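Local coordinates for protein PrimPol AEP domain (PP-N190) (Cyanophage S-2L, PDB 6ZP9) that probably synthesises DNA as the primase-polymerase of a cyanophage that rejects adenine and incorporates 2-aminoadenine in its genome, at residues A[47-52]-A[64-69]; A[89-94]-A[153-158]. All coordinates share one frame; numbering follows the deposited sequence.

Interaction 1: A[47-52]-A[64-69]; sequences KAWTTP and QGFNSY
Trp49 and Phe66 make the main contact between these segments. The indole nitrogen side does the touching. Trp49 NE1 comes within 3.3 Å of Phe66 CZ, and the flank of the six-membered ring is also near, with Trp49 CZ2 3.8 Å from Phe66 CE1. The indole five-membered ring and the Phe66 ring have centroids 4.3 Å apart and planes at 49°. The rings meet obliquely. Trp49 CG is anti to its own carbonyl carbon (chi1 -57°), which helps set the NE1 side of the indole against Phe66. Both CB atoms point into the contact.

Helix 55-64 runs between the two segments and ends in the second, at Gln64. Strand 49-52 is an edge strand of a four-stranded antiparallel sheet. Strand 67-71 belongs to the same sheet but is separated from it by strand 34-38. Trp49, on the edge strand, meets Phe66, which directly precedes strand 67-71. Gly65 ends the helix in a Schellman motif.

Gln64 reaches the benzo edge of the indole. In the conformer described, one of two, its NE2 lies near the indole plane, 3.6 Å from Trp49 CH2, and hydrogen-bonds Asp60 OD1. In this conformer a water can donate to Gln64 OE1 at 2.8 Å and weakly accept from Trp49 NE1, a bridge that is less certain. Phe66 also meets Trp39 edge-to-face.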
# COMPACT_ATOMS: atom_id res chain seq x y z
N LYS A 47 -14.11 2.73 -16.15
CA LYS A 47 -13.06 3.70 -15.86
C LYS A 47 -12.80 3.82 -14.35
O LYS A 47 -13.73 3.93 -13.55
CB LYS A 47 -13.44 5.06 -16.43
CG LYS A 47 -12.35 6.10 -16.35
CD LYS A 47 -12.84 7.41 -16.94
CE LYS A 47 -11.69 8.37 -17.16
NZ LYS A 47 -12.21 9.66 -17.67
N ALA A 48 -11.52 3.81 -13.98
CA ALA A 48 -11.16 4.02 -12.58
C ALA A 48 -11.46 5.46 -12.16
O ALA A 48 -11.41 6.39 -12.96
CB ALA A 48 -9.68 3.73 -12.35
N TRP A 49 -11.80 5.64 -10.88
CA TRP A 49 -11.93 6.97 -10.31
C TRP A 49 -10.59 7.41 -9.73
O TRP A 49 -9.92 6.63 -9.06
CB TRP A 49 -12.95 7.02 -9.17
CG TRP A 49 -14.34 6.57 -9.48
CD1 TRP A 49 -14.80 6.01 -10.64
CD2 TRP A 49 -15.45 6.65 -8.60
NE1 TRP A 49 -16.14 5.74 -10.53
CE2 TRP A 49 -16.57 6.12 -9.28
CE3 TRP A 49 -15.62 7.12 -7.29
CZ2 TRP A 49 -17.83 6.05 -8.70
CZ3 TRP A 49 -16.87 7.04 -6.71
CH2 TRP A 49 -17.96 6.51 -7.42
N THR A 50 -10.22 8.65 -9.98
CA THR A 50 -9.03 9.24 -9.39
C THR A 50 -9.46 10.55 -8.75
O THR A 50 -9.86 11.49 -9.45
CB THR A 50 -7.93 9.46 -10.42
OG1 THR A 50 -8.49 10.17 -11.53
CG2 THR A 50 -7.41 8.14 -10.92
N THR A 51 -9.37 10.64 -7.43
CA THR A 51 -10.08 11.68 -6.72
C THR A 51 -9.47 11.84 -5.33
O THR A 51 -8.77 10.94 -4.86
CB THR A 51 -11.57 11.34 -6.64
OG1 THR A 51 -12.32 12.48 -6.21
CG2 THR A 51 -11.80 10.18 -5.68
N PRO A 52 -9.68 12.98 -4.67
CA PRO A 52 -9.28 13.09 -3.27
C PRO A 52 -10.00 12.06 -2.41
O PRO A 52 -11.14 11.67 -2.67
CB PRO A 52 -9.70 14.52 -2.89
CG PRO A 52 -9.67 15.28 -4.20
CD PRO A 52 -10.12 14.28 -5.23
N GLN A 64 -21.11 1.22 -5.05
CA GLN A 64 -21.23 0.97 -6.48
C GLN A 64 -20.52 -0.31 -6.90
O GLN A 64 -20.88 -0.89 -7.93
CB GLN A 64 -20.72 2.14 -7.28
CG GLN A 64 -21.76 3.20 -7.54
CD GLN A 64 -21.26 4.28 -8.47
OE1 GLN A 64 -20.78 4.00 -9.58
NE2 GLN A 64 -21.34 5.53 -8.02
N GLY A 65 -19.52 -0.75 -6.16
CA GLY A 65 -18.89 -2.03 -6.44
C GLY A 65 -17.40 -1.97 -6.76
O GLY A 65 -16.86 -2.96 -7.24
N PHE A 66 -16.74 -0.84 -6.50
CA PHE A 66 -15.32 -0.70 -6.82
C PHE A 66 -14.45 -1.24 -5.69
O PHE A 66 -14.85 -1.27 -4.52
CB PHE A 66 -14.96 0.77 -7.05
CG PHE A 66 -15.52 1.36 -8.33
CD1 PHE A 66 -16.84 1.80 -8.39
CD2 PHE A 66 -14.71 1.52 -9.44
CE1 PHE A 66 -17.34 2.36 -9.55
CE2 PHE A 66 -15.21 2.08 -10.60
CZ PHE A 66 -16.53 2.50 -10.65
N ASN A 67 -13.23 -1.65 -6.04
CA ASN A 67 -12.20 -1.87 -5.03
C ASN A 67 -11.48 -0.55 -4.74
O ASN A 67 -11.49 0.38 -5.54
CB ASN A 67 -11.20 -2.94 -5.49
CG ASN A 67 -11.74 -4.36 -5.35
OD1 ASN A 67 -12.36 -4.71 -4.35
ND2 ASN A 67 -11.48 -5.19 -6.35
N SER A 68 -10.85 -0.49 -3.57
CA SER A 68 -10.37 0.77 -3.00
C SER A 68 -8.86 0.74 -2.84
O SER A 68 -8.31 -0.21 -2.28
CB SER A 68 -11.02 1.02 -1.64
OG SER A 68 -12.42 1.14 -1.75
N TYR A 69 -8.21 1.81 -3.30
CA TYR A 69 -6.76 1.94 -3.29
C TYR A 69 -6.39 3.38 -2.95
O TYR A 69 -7.16 4.32 -3.21
CB TYR A 69 -6.14 1.61 -4.65
CG TYR A 69 -6.46 0.24 -5.18
CD1 TYR A 69 -7.67 -0.02 -5.81
CD2 TYR A 69 -5.55 -0.81 -5.05
CE1 TYR A 69 -7.98 -1.28 -6.31
CE2 TYR A 69 -5.85 -2.08 -5.54
CZ TYR A 69 -7.07 -2.31 -6.17
OH TYR A 69 -7.39 -3.56 -6.67
O HOH W 1 -19.14 5.18 -11.48

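Interaction 2: A[89-94]-A[153-158]; sequences FGEWDD and TTNRNP
Asn155 reaches across to Glu91, and one direct hydrogen bond joins the two side chains. Glu91 lies at the end of strand 85-90, an edge strand of the second antiparallel sheet. The sequence Glu91-Trp92-Asp93 is consistent with the acidic first motif of archaeo-eukaryotic primases, which would probably place this contact at the catalytic centre.

The two side chains cross at about a right angle, yet their flat ends are nearly coplanar, with carboxylate and amide planes 21° apart. Asn155 ND2 donates to Glu91 OE2 at 2.9 Å. Glu91 OE2 accepts with its anti lone pair, the one facing away from OE1. The bond is somewhat bent, with an N-H...O angle of 149°, and OE2 is slightly tilted from the amide plane. Glu91 CG sits between the backbone N and the carbonyl carbon (chi1 59°). From there the extended chain brings the carboxylate round to the amide.

The amide nitrogen has a second acceptor. Asn155 ND2 also donates to a water at 3.1 Å, and that water accepts from Glu91 N. Glu91 thus helps fix the rotation of the buried Asn155 amide, directly by OE2 and through the water by its backbone N.

A second water ties the backbones. It donates to Phe89 O at 2.6 Å and to Asn155 O at 3.1 Å. Gln142 of helix 135-149 bonds the same two residues, through Asn155 O and Phe89 N.

Asn155 is the centre of an inverse gamma turn, closed by a weak bond from Arg156 N to Thr154 O. Arg156 then folds back on its own loop, and its NH2 donates to Thr153 O at 3.1 Å, in the carbonyl plane.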
# COMPACT_ATOMS: atom_id res chain seq x y z
N PHE A 89 7.42 -0.88 0.26
CA PHE A 89 6.34 -1.84 0.45
C PHE A 89 6.36 -2.85 -0.69
O PHE A 89 6.89 -2.58 -1.77
CB PHE A 89 4.98 -1.13 0.50
CG PHE A 89 4.76 -0.15 -0.63
CD1 PHE A 89 5.16 1.18 -0.49
CD2 PHE A 89 4.18 -0.55 -1.82
CE1 PHE A 89 4.98 2.08 -1.52
CE2 PHE A 89 3.99 0.35 -2.85
CZ PHE A 89 4.39 1.68 -2.70
N GLY A 90 5.76 -4.01 -0.44
CA GLY A 90 5.67 -5.00 -1.50
C GLY A 90 4.80 -6.18 -1.12
O GLY A 90 4.25 -6.24 -0.03
N GLU A 91 4.70 -7.11 -2.06
CA GLU A 91 3.86 -8.28 -1.88
C GLU A 91 4.39 -9.40 -2.75
O GLU A 91 4.96 -9.15 -3.82
CB GLU A 91 2.40 -7.98 -2.28
CG GLU A 91 2.26 -7.53 -3.73
CD GLU A 91 0.83 -7.25 -4.18
OE1 GLU A 91 -0.11 -7.95 -3.73
OE2 GLU A 91 0.63 -6.32 -4.99
N TRP A 92 4.20 -10.64 -2.30
CA TRP A 92 4.44 -11.78 -3.17
C TRP A 92 3.23 -12.01 -4.07
O TRP A 92 2.08 -11.77 -3.68
CB TRP A 92 4.74 -13.04 -2.35
CG TRP A 92 6.18 -13.03 -1.87
CD1 TRP A 92 7.30 -13.26 -2.62
CD2 TRP A 92 6.64 -12.74 -0.55
NE1 TRP A 92 8.43 -13.14 -1.84
CE2 TRP A 92 8.05 -12.82 -0.57
CE3 TRP A 92 6.00 -12.42 0.66
CZ2 TRP A 92 8.83 -12.59 0.57
CZ3 TRP A 92 6.78 -12.19 1.79
CH2 TRP A 92 8.18 -12.28 1.73
N ASP A 93 3.49 -12.43 -5.30
CA ASP A 93 2.41 -12.67 -6.26
C ASP A 93 1.51 -13.81 -5.81
O ASP A 93 0.33 -13.84 -6.19
CB ASP A 93 2.99 -12.97 -7.65
CG ASP A 93 2.10 -12.45 -8.77
OD1 ASP A 93 1.04 -11.88 -8.47
OD2 ASP A 93 2.47 -12.65 -9.95
N ASP A 94 2.03 -14.78 -5.05
CA ASP A 94 1.28 -15.96 -4.62
C ASP A 94 2.04 -16.62 -3.48
O ASP A 94 3.09 -16.14 -3.04
CB ASP A 94 1.04 -16.93 -5.79
CG ASP A 94 2.32 -17.37 -6.48
OD1 ASP A 94 3.36 -17.60 -5.81
OD2 ASP A 94 2.29 -17.51 -7.71
N THR A 153 7.13 -7.58 -9.15
CA THR A 153 7.95 -6.47 -9.66
C THR A 153 7.13 -5.33 -10.26
O THR A 153 7.71 -4.31 -10.64
CB THR A 153 8.94 -6.98 -10.71
OG1 THR A 153 8.23 -7.34 -11.90
CG2 THR A 153 9.70 -8.18 -10.20
N THR A 154 5.81 -5.49 -10.34
CA THR A 154 4.94 -4.43 -10.86
C THR A 154 4.96 -3.19 -9.97
O THR A 154 4.90 -2.06 -10.47
CB THR A 154 3.51 -4.96 -10.99
OG1 THR A 154 3.44 -5.90 -12.06
CG2 THR A 154 2.53 -3.82 -11.24
N ASN A 155 5.04 -3.38 -8.65
CA ASN A 155 4.85 -2.30 -7.68
C ASN A 155 6.15 -1.52 -7.45
O ASN A 155 6.68 -1.47 -6.34
CB ASN A 155 4.31 -2.86 -6.37
CG ASN A 155 3.07 -3.71 -6.54
OD1 ASN A 155 2.16 -3.37 -7.31
ND2 ASN A 155 3.01 -4.82 -5.82
N ARG A 156 6.65 -0.92 -8.48
CA ARG A 156 7.90 -0.25 -8.37
C ARG A 156 7.95 1.26 -8.63
O ARG A 156 8.97 1.84 -8.44
CB ARG A 156 8.89 -0.92 -9.34
CG ARG A 156 8.57 -0.72 -10.78
CD ARG A 156 9.44 -1.57 -11.69
NE ARG A 156 10.81 -1.68 -11.17
CZ ARG A 156 11.41 -2.74 -10.60
NH1 ARG A 156 12.67 -2.61 -10.22
NH2 ARG A 156 10.81 -3.88 -10.44
N ASN A 157 6.86 1.85 -9.08
CA ASN A 157 6.84 3.25 -9.49
C ASN A 157 6.33 4.14 -8.36
O ASN A 157 5.55 3.71 -7.52
CB ASN A 157 5.96 3.44 -10.72
CG ASN A 157 4.56 2.95 -10.49
OD1 ASN A 157 4.35 1.80 -10.11
ND2 ASN A 157 3.58 3.83 -10.71
N PRO A 158 6.75 5.41 -8.31
CA PRO A 158 6.43 6.23 -7.13
C PRO A 158 4.95 6.55 -6.96
O PRO A 158 4.53 6.83 -5.83
CB PRO A 158 7.26 7.50 -7.32
CG PRO A 158 7.66 7.50 -8.76
CD PRO A 158 7.72 6.07 -9.20
O HOH W 2 7.02 -3.64 -4.16
O HOH W 3 5.70 -5.85 -4.78

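In the fold
From the N terminus, the chain passes helix 16-25 and strand 34-38 before reaching strand 49-52. Interaction 1 closes a short loop, of which helix 55-64 is the main part. It ties the edge of the first sheet to the end of that helix. Strand 67-71 then leads on to strand 85-90 in the second sheet, where interaction 2 opens. That contact closes after 58 intervening residues, in the loop between helix 135-149 and strand 161-163, which belongs to the first sheet. The two contacts run in series, neither nested nor crossed. Their centres are 20 Å apart and their nearest atoms about 8 Å, without touching.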